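Local atomic coordinates of uncharacterized protein Atu1656 (Agrobacterium tumefaciens, PDB entry 2OJH), a protein that is of unknown function but belongs to the TolB family and folds as a beta-propeller, an architecture often used for binding partner molecules. Residues A[144-149]-A[174-179]; A[87-92]-A[130-135]; A[185-190]-A[202-207]; A[153-158]-A[167-172]. All blocks are in the same frame, centred on the assembly; numbering follows the deposited sequence.

Contact 1 of 4, residues A[144-149]-A[174-179]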
loop_
_atom_site.group_PDB
_atom_site.type_symbol
_atom_site.label_atom_id
_atom_site.label_comp_id
_atom_site.label_asym_id
_atom_site.label_seq_id
_atom_site.Cartn_x
_atom_site.Cartn_y
_atom_site.Cartn_z
ATOM N N THR A 144 4.791 9.057 3.563
ATOM C CA THR A 144 3.493 9.373 4.111
ATOM C C THR A 144 2.928 8.134 4.806
ATOM O O THR A 144 3.305 6.991 4.466
ATOM C CB THR A 144 2.565 9.913 3.004
ATOM O OG1 THR A 144 1.328 10.357 3.570
ATOM C CG2 THR A 144 2.290 8.836 1.941
ATOM N N TYR A 145 2.002 8.336 5.750
ATOM C CA TYR A 145 1.515 7.226 6.573
ATOM C C TYR A 145 0.219 7.522 7.274
ATOM O O TYR A 145 -0.227 8.690 7.354
ATOM C CB TYR A 145 2.573 6.808 7.611
ATOM C CG TYR A 145 3.096 7.885 8.561
ATOM C CD1 TYR A 145 4.042 8.830 8.136
ATOM C CD2 TYR A 145 2.709 7.906 9.902
ATOM C CE1 TYR A 145 4.523 9.802 9.002
ATOM C CE2 TYR A 145 3.201 8.858 10.778
ATOM C CZ TYR A 145 4.117 9.813 10.321
ATOM O OH TYR A 145 4.644 10.758 11.188
ATOM N N CYS A 146 -0.410 6.471 7.792
ATOM C CA CYS A 146 -1.627 6.650 8.596
ATOM C C CYS A 146 -1.111 6.632 10.028
ATOM O O CYS A 146 -0.313 5.742 10.391
ATOM C CB CYS A 146 -2.618 5.509 8.387
ATOM S SG CYS A 146 -4.087 5.652 9.476
ATOM N N GLY A 147 -1.462 7.665 10.802
ATOM C CA GLY A 147 -1.148 7.706 12.215
ATOM C C GLY A 147 -2.433 7.710 13.001
ATOM O O GLY A 147 -3.352 8.485 12.684
ATOM N N ILE A 148 -2.525 6.854 14.020
ATOM C CA ILE A 148 -3.702 6.897 14.894
ATOM C C ILE A 148 -3.277 7.549 16.196
ATOM O O ILE A 148 -2.272 7.139 16.801
ATOM C CB ILE A 148 -4.351 5.505 15.141
ATOM C CG1 ILE A 148 -4.628 4.802 13.818
ATOM C CG2 ILE A 148 -5.686 5.639 15.908
ATOM C CD1 ILE A 148 -4.825 3.297 13.986
ATOM N N ARG A 149 -3.994 8.608 16.573
ATOM C CA ARG A 149 -3.693 9.367 17.784
ATOM C C ARG A 149 -4.971 9.531 18.571
ATOM O O ARG A 149 -5.894 10.221 18.138
ATOM C CB ARG A 149 -3.114 10.728 17.423
ATOM C CG ARG A 149 -1.983 10.681 16.377
ATOM C CD ARG A 149 -0.653 10.181 16.951
ATOM N NE ARG A 149 0.372 10.182 15.910
ATOM C CZ ARG A 149 0.767 9.101 15.227
ATOM N NH1 ARG A 149 0.245 7.909 15.481
ATOM N NH2 ARG A 149 1.700 9.204 14.294
ATOM N N ARG A 174 -12.300 9.158 9.483
ATOM C CA ARG A 174 -11.039 8.403 9.599
ATOM C C ARG A 174 -10.329 8.464 8.251
ATOM O O ARG A 174 -10.959 8.353 7.215
ATOM C CB ARG A 174 -11.282 6.939 9.986
ATOM C CG ARG A 174 -12.153 6.743 11.216
ATOM C CD ARG A 174 -12.253 5.261 11.537
ATOM N NE ARG A 174 -12.856 5.047 12.844
ATOM C CZ ARG A 174 -13.098 3.850 13.375
ATOM N NH1 ARG A 174 -12.782 2.750 12.715
ATOM N NH2 ARG A 174 -13.671 3.768 14.555
ATOM N N ASN A 175 -9.019 8.635 8.264
ATOM C CA ASN A 175 -8.277 8.823 7.024
ATOM C C ASN A 175 -7.151 7.836 7.003
ATOM O O ASN A 175 -6.405 7.738 7.973
ATOM C CB ASN A 175 -7.738 10.252 6.937
ATOM C CG ASN A 175 -8.824 11.268 7.098
ATOM O OD1 ASN A 175 -9.661 11.459 6.193
ATOM N ND2 ASN A 175 -8.879 11.892 8.272
ATOM N N ASP A 176 -7.016 7.118 5.892
ATOM C CA ASP A 176 -6.108 5.981 5.844
ATOM C C ASP A 176 -5.497 5.827 4.456
ATOM O O ASP A 176 -5.882 6.529 3.505
ATOM C CB ASP A 176 -6.891 4.723 6.212
ATOM C CG ASP A 176 -6.018 3.606 6.755
ATOM O OD1 ASP A 176 -4.790 3.591 6.543
ATOM O OD2 ASP A 176 -6.599 2.723 7.408
ATOM N N GLY A 177 -4.503 4.936 4.356
ATOM C CA GLY A 177 -3.919 4.549 3.063
ATOM C C GLY A 177 -3.433 5.639 2.120
ATOM O O GLY A 177 -3.875 5.681 0.959
ATOM N N PRO A 178 -2.495 6.498 2.588
ATOM C CA PRO A 178 -1.937 7.558 1.743
ATOM C C PRO A 178 -0.869 7.090 0.768
ATOM O O PRO A 178 0.023 6.299 1.143
ATOM C CB PRO A 178 -1.320 8.532 2.756
ATOM C CG PRO A 178 -1.013 7.706 3.949
ATOM C CD PRO A 178 -1.948 6.543 3.965
ATOM N N ASP A 179 -0.888 7.623 -0.448
ATOM C CA ASP A 179 0.175 7.282 -1.419
ATOM C C ASP A 179 0.326 8.495 -2.350
ATOM O O ASP A 179 -0.653 9.143 -2.679
ATOM C CB ASP A 179 -0.255 6.013 -2.177
ATOM C CG ASP A 179 0.859 5.377 -2.995
ATOM O OD1 ASP A 179 1.995 5.878 -2.972
ATOM O OD2 ASP A 179 0.584 4.336 -3.649
#
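The carboxylate of D176 sends OD1 to 3.4 Å from C146 CB. The Y145 ring leaves from the far side of its strand and has R149 NH2 at its edge, in plane; its hydroxyl bonds E165. The puckered pyrrolidine ring of P178 lies against strand 144-149 through its CB and CG. CB comes within 3.3 Å of T144 OG1, and CG is 3.6 Å from the carbonyl carbon of Y145.

T144 suits its place by being two-faced. OG1 is anti to the backbone N (chi1 -174°) and, while lying over the proline, is hydrogen-bonded to Y156 O on the next strand; CG2 meets P178 CB at 3.7 Å. Proline offers an apolar surface with no N-H to satisfy. C146 is small enough to lie against both the carbonyl of N175 and the acid of D176. G177 adopts a positive phi of 52°, easy for glycine, and its N gives D176 OD1 a short, bent hydrogen bond of 2.6 Å, which holds the carboxylate beside C146.

The two strands run nearly antiparallel, at 165°, with axes 5.8 Å apart at closest approach, yet they belong to different sheets. Packing the second strand of one four-stranded antiparallel sheet against the first strand of the next through side chains is how successive blades meet in a beta-propeller.

Contact 2 of 4, residues A[87-92]-A[130-135]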
loop_
_atom_site.group_PDB
_atom_site.type_symbol
_atom_site.label_atom_id
_atom_site.label_comp_id
_atom_site.label_asym_id
_atom_site.label_seq_id
_atom_site.Cartn_x
_atom_site.Cartn_y
_atom_site.Cartn_z
ATOM N N ASN A 87 3.762 -5.794 9.406
ATOM C CA ASN A 87 2.411 -5.904 8.907
ATOM C C ASN A 87 2.410 -5.621 7.393
ATOM O O ASN A 87 3.482 -5.612 6.771
ATOM C CB ASN A 87 1.453 -5.006 9.712
ATOM C CG ASN A 87 1.792 -3.510 9.598
ATOM O OD1 ASN A 87 2.229 -3.039 8.540
ATOM N ND2 ASN A 87 1.540 -2.745 10.688
ATOM N N ASN A 88 1.233 -5.372 6.825
ATOM C CA ASN A 88 1.080 -5.255 5.356
ATOM C C ASN A 88 1.464 -3.917 4.738
ATOM O O ASN A 88 1.225 -3.709 3.550
ATOM C CB ASN A 88 -0.366 -5.474 4.950
ATOM C CG ASN A 88 -0.819 -6.890 5.141
ATOM O OD1 ASN A 88 -0.137 -7.719 5.790
ATOM N ND2 ASN A 88 -1.979 -7.197 4.563
ATOM N N ASP A 89 2.051 -3.026 5.540
ATOM C CA ASP A 89 2.280 -1.632 5.141
ATOM C C ASP A 89 3.769 -1.415 5.078
ATOM O O ASP A 89 4.423 -1.278 6.112
ATOM C CB ASP A 89 1.633 -0.682 6.158
ATOM C CG ASP A 89 0.156 -0.934 6.363
ATOM O OD1 ASP A 89 -0.606 -1.179 5.385
ATOM O OD2 ASP A 89 -0.290 -0.828 7.529
ATOM N N HIS A 90 4.313 -1.410 3.864
ATOM C CA HIS A 90 5.764 -1.422 3.669
ATOM C C HIS A 90 6.043 -0.930 2.262
ATOM O O HIS A 90 5.156 -0.867 1.442
ATOM C CB HIS A 90 6.366 -2.831 3.883
ATOM C CG HIS A 90 5.624 -3.942 3.179
ATOM N ND1 HIS A 90 5.754 -4.184 1.825
ATOM C CD2 HIS A 90 4.778 -4.891 3.648
ATOM C CE1 HIS A 90 4.994 -5.210 1.487
ATOM N NE2 HIS A 90 4.397 -5.665 2.577
ATOM N N GLY A 91 7.278 -0.605 1.938
ATOM C CA GLY A 91 7.507 -0.079 0.606
ATOM C C GLY A 91 8.980 0.006 0.344
ATOM O O GLY A 91 9.782 -0.355 1.213
ATOM N N ILE A 92 9.314 0.437 -0.867
ATOM C CA ILE A 92 10.708 0.462 -1.354
ATOM C C ILE A 92 10.978 1.884 -1.853
ATOM O O ILE A 92 10.081 2.528 -2.469
ATOM C CB ILE A 92 10.915 -0.567 -2.492
ATOM C CG1 ILE A 92 10.449 -1.987 -2.096
ATOM C CG2 ILE A 92 12.367 -0.622 -2.929
ATOM C CD1 ILE A 92 10.540 -2.987 -3.281
ATOM N N PRO A 130 0.011 4.230 17.146
ATOM C CA PRO A 130 0.606 3.486 16.049
ATOM C C PRO A 130 0.668 4.290 14.740
ATOM O O PRO A 130 -0.173 5.176 14.492
ATOM C CB PRO A 130 -0.347 2.305 15.869
ATOM C CG PRO A 130 -1.650 2.792 16.323
ATOM C CD PRO A 130 -1.409 3.864 17.352
ATOM N N SER A 131 1.656 3.961 13.917
ATOM C CA SER A 131 1.822 4.557 12.592
ATOM C C SER A 131 2.036 3.479 11.508
ATOM O O SER A 131 2.791 2.520 11.709
ATOM C CB SER A 131 2.979 5.543 12.610
ATOM O OG SER A 131 2.772 6.556 13.583
ATOM N N TYR A 132 1.335 3.629 10.373
ATOM C CA TYR A 132 1.301 2.600 9.314
ATOM C C TYR A 132 1.877 3.158 8.004
ATOM O O TYR A 132 1.290 4.035 7.393
ATOM C CB TYR A 132 -0.133 2.110 9.114
ATOM C CG TYR A 132 -0.734 1.585 10.397
ATOM C CD1 TYR A 132 -0.577 0.236 10.766
ATOM C CD2 TYR A 132 -1.442 2.431 11.254
ATOM C CE1 TYR A 132 -1.141 -0.256 11.947
ATOM C CE2 TYR A 132 -1.960 1.960 12.435
ATOM C CZ TYR A 132 -1.811 0.612 12.771
ATOM O OH TYR A 132 -2.361 0.155 13.946
ATOM N N TRP A 133 3.048 2.675 7.600
ATOM C CA TRP A 133 3.733 3.197 6.409
ATOM C C TRP A 133 2.934 2.948 5.104
ATOM O O TRP A 133 2.473 1.821 4.859
ATOM C CB TRP A 133 5.114 2.586 6.299
ATOM C CG TRP A 133 5.913 3.320 5.254
ATOM C CD1 TRP A 133 6.785 4.347 5.459
ATOM C CD2 TRP A 133 5.837 3.131 3.828
ATOM N NE1 TRP A 133 7.302 4.776 4.249
ATOM C CE2 TRP A 133 6.727 4.042 3.239
ATOM C CE3 TRP A 133 5.162 2.237 3.006
ATOM C CZ2 TRP A 133 6.902 4.117 1.854
ATOM C CZ3 TRP A 133 5.318 2.331 1.623
ATOM C CH2 TRP A 133 6.187 3.253 1.069
ATOM N N HIS A 134 2.813 3.968 4.249
ATOM C CA HIS A 134 1.929 3.851 3.080
ATOM C C HIS A 134 2.423 4.414 1.731
ATOM O O HIS A 134 1.922 3.974 0.693
ATOM C CB HIS A 134 0.536 4.344 3.391
ATOM C CG HIS A 134 -0.361 3.285 3.965
ATOM N ND1 HIS A 134 -0.916 2.274 3.199
ATOM C CD2 HIS A 134 -0.805 3.089 5.233
ATOM C CE1 HIS A 134 -1.649 1.494 3.979
ATOM N NE2 HIS A 134 -1.588 1.958 5.217
ATOM N N GLY A 135 3.425 5.295 1.711
ATOM C CA GLY A 135 3.970 5.781 0.413
ATOM C C GLY A 135 5.277 6.552 0.553
ATOM O O GLY A 135 5.466 7.266 1.553
#
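D89 meets three residues in a row, Y132, W133 and H134, where the innermost strands of two successive propeller blades come together. Its carboxylate divides the work: OD2 reaches Y132 CB at 3.3 Å, with carboxylate and phenol planes perpendicular, while OD1 lies 3.2 Å from H134 CE1. Its CB sits over one face of the imidazole, toward the rim, and presses on W133 O at a tight 2.9 Å; that carbonyl is buried without a polar partner in the model.

Beside it, the amide of N87 approaches the edge of the Y132 ring near its plane, ND2 standing 3.7 Å from CD1. Farther along, W133 CG is anti to the backbone N (chi1 -169°), and the indole reaches across to the other blade. Its CZ3 touches H90 O, and CH2 comes within 3.6 Å of G91 CA, where the absence of a side chain leaves room for the large ring.

The next shell fixes these groups. N87 OD1 accepts from D89 N at 3.0 Å, an Asx turn that sets the loop ahead of strand 91-92. S102 OG hydrogen-bonds both D89 O and W133 N, joining the two segments through a third residue. H90 turns away and is held by N48 and N59. H134 and G135 together face T144 in a classic beta bulge, and G135 N lies 3.4 Å above the indole plane of W133.

Contact 3 of 4, residues A[185-190]-A[202-207]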
loop_
_atom_site.group_PDB
_atom_site.type_symbol
_atom_site.label_atom_id
_atom_site.label_comp_id
_atom_site.label_asym_id
_atom_site.label_seq_id
_atom_site.Cartn_x
_atom_site.Cartn_y
_atom_site.Cartn_z
ATOM N N ARG A 185 2.750 16.338 -6.103
ATOM C CA ARG A 185 1.904 17.440 -5.667
ATOM C C ARG A 185 0.778 16.983 -4.736
ATOM O O ARG A 185 0.262 17.773 -3.926
ATOM C CB ARG A 185 1.318 18.188 -6.876
ATOM C CG ARG A 185 2.364 18.933 -7.753
ATOM C CD ARG A 185 1.742 20.068 -8.621
ATOM N NE ARG A 185 0.358 19.808 -9.065
ATOM C CZ ARG A 185 -0.716 20.513 -8.678
ATOM N NH1 ARG A 185 -1.926 20.192 -9.136
ATOM N NH2 ARG A 185 -0.593 21.544 -7.840
ATOM N N TRP A 186 0.401 15.716 -4.855
ATOM C CA TRP A 186 -0.751 15.186 -4.124
ATOM C C TRP A 186 -0.435 13.893 -3.387
ATOM O O TRP A 186 0.432 13.112 -3.806
ATOM C CB TRP A 186 -1.906 14.894 -5.089
ATOM C CG TRP A 186 -2.476 16.085 -5.789
ATOM C CD1 TRP A 186 -2.151 16.533 -7.037
ATOM C CD2 TRP A 186 -3.499 16.967 -5.297
ATOM N NE1 TRP A 186 -2.894 17.653 -7.346
ATOM C CE2 TRP A 186 -3.727 17.939 -6.295
ATOM C CE3 TRP A 186 -4.237 17.033 -4.106
ATOM C CZ2 TRP A 186 -4.673 18.956 -6.146
ATOM C CZ3 TRP A 186 -5.173 18.055 -3.952
ATOM C CH2 TRP A 186 -5.383 18.998 -4.975
ATOM N N ILE A 187 -1.189 13.656 -2.311
ATOM C CA ILE A 187 -1.222 12.357 -1.647
ATOM C C ILE A 187 -2.687 11.894 -1.744
ATOM O O ILE A 187 -3.568 12.619 -1.311
ATOM C CB ILE A 187 -0.775 12.470 -0.176
ATOM C CG1 ILE A 187 0.758 12.703 -0.094
ATOM C CG2 ILE A 187 -1.192 11.210 0.627
ATOM C CD1 ILE A 187 1.199 13.332 1.213
ATOM N N TYR A 188 -2.928 10.719 -2.331
ATOM C CA TYR A 188 -4.276 10.137 -2.418
ATOM C C TYR A 188 -4.438 9.235 -1.197
ATOM O O TYR A 188 -3.458 8.607 -0.718
ATOM C CB TYR A 188 -4.438 9.298 -3.702
ATOM C CG TYR A 188 -4.597 10.113 -4.981
ATOM C CD1 TYR A 188 -3.556 10.906 -5.487
ATOM C CD2 TYR A 188 -5.817 10.111 -5.679
ATOM C CE1 TYR A 188 -3.746 11.683 -6.670
ATOM C CE2 TYR A 188 -5.994 10.854 -6.842
ATOM C CZ TYR A 188 -4.965 11.631 -7.328
ATOM O OH TYR A 188 -5.179 12.350 -8.467
ATOM N N PHE A 189 -5.660 9.196 -0.670
ATOM C CA PHE A 189 -5.949 8.449 0.554
ATOM C C PHE A 189 -7.454 8.171 0.584
ATOM O O PHE A 189 -8.176 8.580 -0.348
ATOM C CB PHE A 189 -5.459 9.236 1.795
ATOM C CG PHE A 189 -6.234 10.517 2.061
ATOM C CD1 PHE A 189 -5.933 11.706 1.374
ATOM C CD2 PHE A 189 -7.264 10.525 2.996
ATOM C CE1 PHE A 189 -6.657 12.865 1.603
ATOM C CE2 PHE A 189 -8.005 11.705 3.243
ATOM C CZ PHE A 189 -7.700 12.876 2.531
ATOM N N ASN A 190 -7.931 7.432 1.586
ATOM C CA ASN A 190 -9.398 7.305 1.737
ATOM C C ASN A 190 -9.913 7.892 3.044
ATOM O O ASN A 190 -9.190 7.973 4.032
ATOM C CB ASN A 190 -9.917 5.859 1.502
ATOM C CG ASN A 190 -9.362 4.829 2.493
ATOM O OD1 ASN A 190 -8.346 5.025 3.166
ATOM N ND2 ASN A 190 -10.008 3.692 2.527
ATOM N N VAL A 202 -5.074 15.063 -0.887
ATOM C CA VAL A 202 -4.653 16.273 -0.189
ATOM C C VAL A 202 -3.329 16.752 -0.792
ATOM O O VAL A 202 -2.501 15.926 -1.190
ATOM C CB VAL A 202 -4.517 16.036 1.362
ATOM C CG1 VAL A 202 -3.441 14.974 1.701
ATOM C CG2 VAL A 202 -4.257 17.354 2.099
ATOM N N ARG A 203 -3.119 18.069 -0.867
ATOM C CA ARG A 203 -1.830 18.580 -1.353
ATOM C C ARG A 203 -0.724 18.187 -0.378
ATOM O O ARG A 203 -0.967 18.123 0.833
ATOM C CB ARG A 203 -1.849 20.110 -1.481
ATOM C CG ARG A 203 -2.803 20.684 -2.525
ATOM C CD ARG A 203 -2.409 20.345 -3.942
ATOM N NE ARG A 203 -0.968 20.324 -4.164
ATOM C CZ ARG A 203 -0.222 21.402 -4.349
ATOM N NH1 ARG A 203 1.083 21.263 -4.541
ATOM N NH2 ARG A 203 -0.770 22.611 -4.340
ATOM N N VAL A 204 0.493 17.964 -0.867
ATOM C CA VAL A 204 1.567 17.562 0.051
ATOM C C VAL A 204 1.827 18.627 1.107
ATOM O O VAL A 204 2.275 18.302 2.200
ATOM C CB VAL A 204 2.900 17.097 -0.647
ATOM C CG1 VAL A 204 2.634 15.943 -1.594
ATOM C CG2 VAL A 204 3.563 18.218 -1.359
ATOM N N ASP A 205 1.495 19.885 0.802
ATOM C CA ASP A 205 1.629 20.970 1.794
ATOM C C ASP A 205 0.410 21.089 2.708
ATOM O O ASP A 205 0.360 21.950 3.581
ATOM C CB ASP A 205 1.944 22.316 1.122
ATOM C CG ASP A 205 0.740 22.928 0.405
ATOM O OD1 ASP A 205 -0.367 22.340 0.416
ATOM O OD2 ASP A 205 0.910 24.019 -0.181
ATOM N N GLY A 206 -0.583 20.240 2.485
ATOM C CA GLY A 206 -1.735 20.169 3.372
ATOM C C GLY A 206 -2.879 21.106 3.060
ATOM O O GLY A 206 -3.897 21.085 3.760
ATOM N N SER A 207 -2.656 22.003 2.098
ATOM C CA SER A 207 -3.372 23.285 2.042
ATOM C C SER A 207 -4.748 23.188 1.395
ATOM O O SER A 207 -5.619 24.060 1.591
ATOM C CB SER A 207 -2.529 24.335 1.315
ATOM O OG SER A 207 -2.313 23.949 -0.031
#
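V202 packs among I187 and F189 on one face of the antiparallel hairpin formed by strands 186-191 and 198-203, the middle pair of a propeller blade. Its CB is 3.8 Å from F189 CE1, and its CG1 is 4.1 Å from I187 CB. F189 CG lies between its backbone N and carbonyl carbon (chi1 68°); the ring crosses the valine at about a right angle and has V202 N at its edge. V204 CG1 extends the apolar patch by touching I187 CG1. Beta-branched I187 and V202 suit a strand; this face packs toward L168 and I155 of the preceding blade and its linking loop.

I187 and V202 form a hydrogen-bonded pair whose two backbone bonds are nearly straight. The neighbouring pair, W186 and R203, is non-hydrogen-bonded; its side chains diverge at first, but R203 bends back, its CD standing 3.3 Å from the centroid of the indole six-membered ring, a CH-pi contact over the face.

At the polar end the chain leaves the strand in a type I turn from R203 to G206. R185 O accepts from R203 NE at 2.8 Å and from V204 N at 3.1 Å, the donors coming from opposite faces of its plane. Bends at chi2 and chi3 bring R203 NE round to that oxygen. Like charges approach here, probably unfavourable but eased by R185's exposure: R185 NH2 stands 3.5 Å above the R203 guanidinium centre.

Contact 4 of 4, residues A[153-158]-A[167-172]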
loop_
_atom_site.group_PDB
_atom_site.type_symbol
_atom_site.label_atom_id
_atom_site.label_comp_id
_atom_site.label_asym_id
_atom_site.label_seq_id
_atom_site.Cartn_x
_atom_site.Cartn_y
_atom_site.Cartn_z
ATOM N N PHE A 153 -7.684 8.994 13.157
ATOM C CA PHE A 153 -6.951 8.370 12.068
ATOM C C PHE A 153 -6.597 9.465 11.063
ATOM O O PHE A 153 -7.486 9.973 10.373
ATOM C CB PHE A 153 -7.835 7.343 11.334
ATOM C CG PHE A 153 -8.189 6.125 12.142
ATOM C CD1 PHE A 153 -8.993 6.226 13.279
ATOM C CD2 PHE A 153 -7.776 4.870 11.726
ATOM C CE1 PHE A 153 -9.349 5.091 14.008
ATOM C CE2 PHE A 153 -8.155 3.717 12.439
ATOM C CZ PHE A 153 -8.906 3.828 13.588
ATOM N N ASP A 154 -5.318 9.839 10.978
ATOM C CA ASP A 154 -4.947 10.904 10.051
ATOM C C ASP A 154 -3.808 10.563 9.126
ATOM O O ASP A 154 -3.012 9.627 9.390
ATOM C CB ASP A 154 -4.565 12.191 10.804
ATOM C CG ASP A 154 -5.774 12.980 11.262
ATOM O OD1 ASP A 154 -6.724 13.194 10.458
ATOM O OD2 ASP A 154 -5.764 13.376 12.444
ATOM N N ILE A 155 -3.699 11.379 8.075
ATOM C CA ILE A 155 -2.596 11.293 7.138
ATOM C C ILE A 155 -1.487 12.176 7.647
ATOM O O ILE A 155 -1.718 13.345 7.998
ATOM C CB ILE A 155 -3.046 11.762 5.723
ATOM C CG1 ILE A 155 -4.335 11.008 5.280
ATOM C CG2 ILE A 155 -1.892 11.645 4.702
ATOM C CD1 ILE A 155 -4.250 9.459 5.309
ATOM N N TYR A 156 -0.283 11.610 7.695
ATOM C CA TYR A 156 0.903 12.334 8.142
ATOM C C TYR A 156 1.957 12.176 7.070
ATOM O O TYR A 156 1.895 11.243 6.252
ATOM C CB TYR A 156 1.472 11.732 9.449
ATOM C CG TYR A 156 0.621 11.998 10.647
ATOM C CD1 TYR A 156 0.846 13.112 11.447
ATOM C CD2 TYR A 156 -0.461 11.161 10.958
ATOM C CE1 TYR A 156 0.004 13.396 12.534
ATOM C CE2 TYR A 156 -1.298 11.442 12.035
ATOM C CZ TYR A 156 -1.055 12.559 12.813
ATOM O OH TYR A 156 -1.856 12.827 13.888
ATOM N N SER A 157 2.958 13.059 7.088
ATOM C CA SER A 157 4.149 12.818 6.317
ATOM C C SER A 157 5.361 13.109 7.196
ATOM O O SER A 157 5.256 13.820 8.200
ATOM C CB SER A 157 4.163 13.676 5.049
ATOM O OG SER A 157 4.210 15.046 5.382
HETATM N N MSE A 158 6.495 12.525 6.858
HETATM C CA MSE A 158 7.704 12.786 7.619
HETATM C C MSE A 158 8.826 13.037 6.655
HETATM O O MSE A 158 8.917 12.386 5.623
HETATM C CB MSE A 158 8.039 11.617 8.553
HETATM C CG MSE A 158 9.445 11.686 9.178
HETATM SE SE MSE A 158 9.606 10.464 10.675
HETATM C CE MSE A 158 8.185 11.115 11.815
ATOM N N ARG A 167 1.192 16.781 10.096
ATOM C CA ARG A 167 -0.172 16.277 10.063
ATOM C C ARG A 167 -0.920 16.905 8.865
ATOM O O ARG A 167 -1.008 18.139 8.762
ATOM C CB ARG A 167 -0.841 16.646 11.383
ATOM C CG ARG A 167 -2.164 15.981 11.602
ATOM C CD ARG A 167 -2.725 16.302 12.949
ATOM N NE ARG A 167 -4.114 15.875 13.044
ATOM C CZ ARG A 167 -4.940 16.211 14.021
ATOM N NH1 ARG A 167 -4.522 17.020 14.989
ATOM N NH2 ARG A 167 -6.193 15.760 14.021
ATOM N N LEU A 168 -1.438 16.073 7.959
ATOM C CA LEU A 168 -2.051 16.572 6.718
ATOM C C LEU A 168 -3.561 16.567 6.713
ATOM O O LEU A 168 -4.176 17.305 5.944
ATOM C CB LEU A 168 -1.533 15.803 5.496
ATOM C CG LEU A 168 -0.018 15.961 5.304
ATOM C CD1 LEU A 168 0.466 14.953 4.314
ATOM C CD2 LEU A 168 0.379 17.374 4.850
ATOM N N THR A 169 -4.154 15.711 7.533
ATOM C CA THR A 169 -5.590 15.762 7.765
ATOM C C THR A 169 -5.794 15.947 9.256
ATOM O O THR A 169 -4.896 15.659 10.043
ATOM C CB THR A 169 -6.355 14.523 7.221
ATOM O OG1 THR A 169 -5.915 13.329 7.885
ATOM C CG2 THR A 169 -6.151 14.368 5.725
ATOM N N HIS A 170 -6.971 16.429 9.628
ATOM C CA HIS A 170 -7.222 16.844 10.985
ATOM C C HIS A 170 -8.545 16.281 11.504
ATOM O O HIS A 170 -9.387 17.012 11.996
ATOM C CB HIS A 170 -7.125 18.384 11.090
ATOM C CG HIS A 170 -5.758 18.910 10.768
ATOM N ND1 HIS A 170 -5.361 19.208 9.480
ATOM C CD2 HIS A 170 -4.674 19.122 11.553
ATOM C CE1 HIS A 170 -4.096 19.598 9.491
ATOM N NE2 HIS A 170 -3.659 19.560 10.737
ATOM N N GLY A 171 -8.701 14.962 11.395
ATOM C CA GLY A 171 -9.810 14.246 12.028
ATOM C C GLY A 171 -11.146 14.382 11.342
ATOM O O GLY A 171 -12.180 14.108 11.952
ATOM N N GLU A 172 -11.130 14.820 10.084
ATOM C CA GLU A 172 -12.323 14.818 9.246
ATOM C C GLU A 172 -12.547 13.366 8.826
ATOM O O GLU A 172 -11.929 12.898 7.886
ATOM C CB GLU A 172 -12.131 15.694 7.996
ATOM C CG GLU A 172 -11.773 17.165 8.274
ATOM C CD GLU A 172 -10.254 17.386 8.296
ATOM O OE1 GLU A 172 -9.502 16.409 8.183
ATOM O OE2 GLU A 172 -9.809 18.543 8.428
#
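D154 OD1 is gripped by two donors from the loop 167-172: T169 OG1 at 2.7 Å on its anti side, and G171 N at 2.8 Å on the syn lone pair. N175 ND2 adds a weak third bond. An aspartate fits because its second oxygen is left for another task: OD2 receives R167 NH2 at 2.9 Å in a salt bridge, reinforced by a weak bond from NE. The R167 chain, extended from CG to NE, gets there by passing the Y156 ring, its CG 3.5 Å from Y156 CE1. Ring and guanidinium planes are only 23° apart, and H170 CD2 lies over one guanidinium face. The R167 charge and the donors on OD1 would be expected to favour the ionised carboxylate, although E172 lies near.

T169 OG1 both donates and accepts. It lies between its backbone N and carbonyl carbon (chi1 62°), where it can donate to D154 and also accept from I155 N, a straight bond of 3.0 Å at 171°. The hydroxyl thus takes up a backbone N-H where the regular strand pairing has ended. I155 O accepts from L168 N at 2.7 Å and only weakly from T169 N. G171 has a positive phi, readily adopted without a side chain, as the loop turns past the acid.

Apolar contact completes the join, I155 CG2 meeting L168 CD1. Strand 152-159 is the third of its blade, and Y156 pairs with R167 at the end of outermost strand 165-167; from there the loop leads to inner strand 175-180 of the next blade, against whose N175 and P178 I155 packs.

Three successive propeller blades are joined here. Contact 2 links the innermost strands of two blades; contact 1 links the second of these to the next, and backbone bonds such as C146 O to Y132 N (2.7 Å) connect the two contacts. Contact 4 is nested within the chain loop that contact 1 closes, their centres about 6 Å apart. Contact 3 lies inside the third blade, 10 Å between centres from contact 4, where I187 CD1 meets L168 CD1 at 3.6 Å; contacts 2 and 3 do not touch. A bound acetic acid, probably from the crystallisation liquor, lies about 3 Å from the D176 side chain; the Y132 and F153 side chains each lie about 4 Å from bound acetic acid.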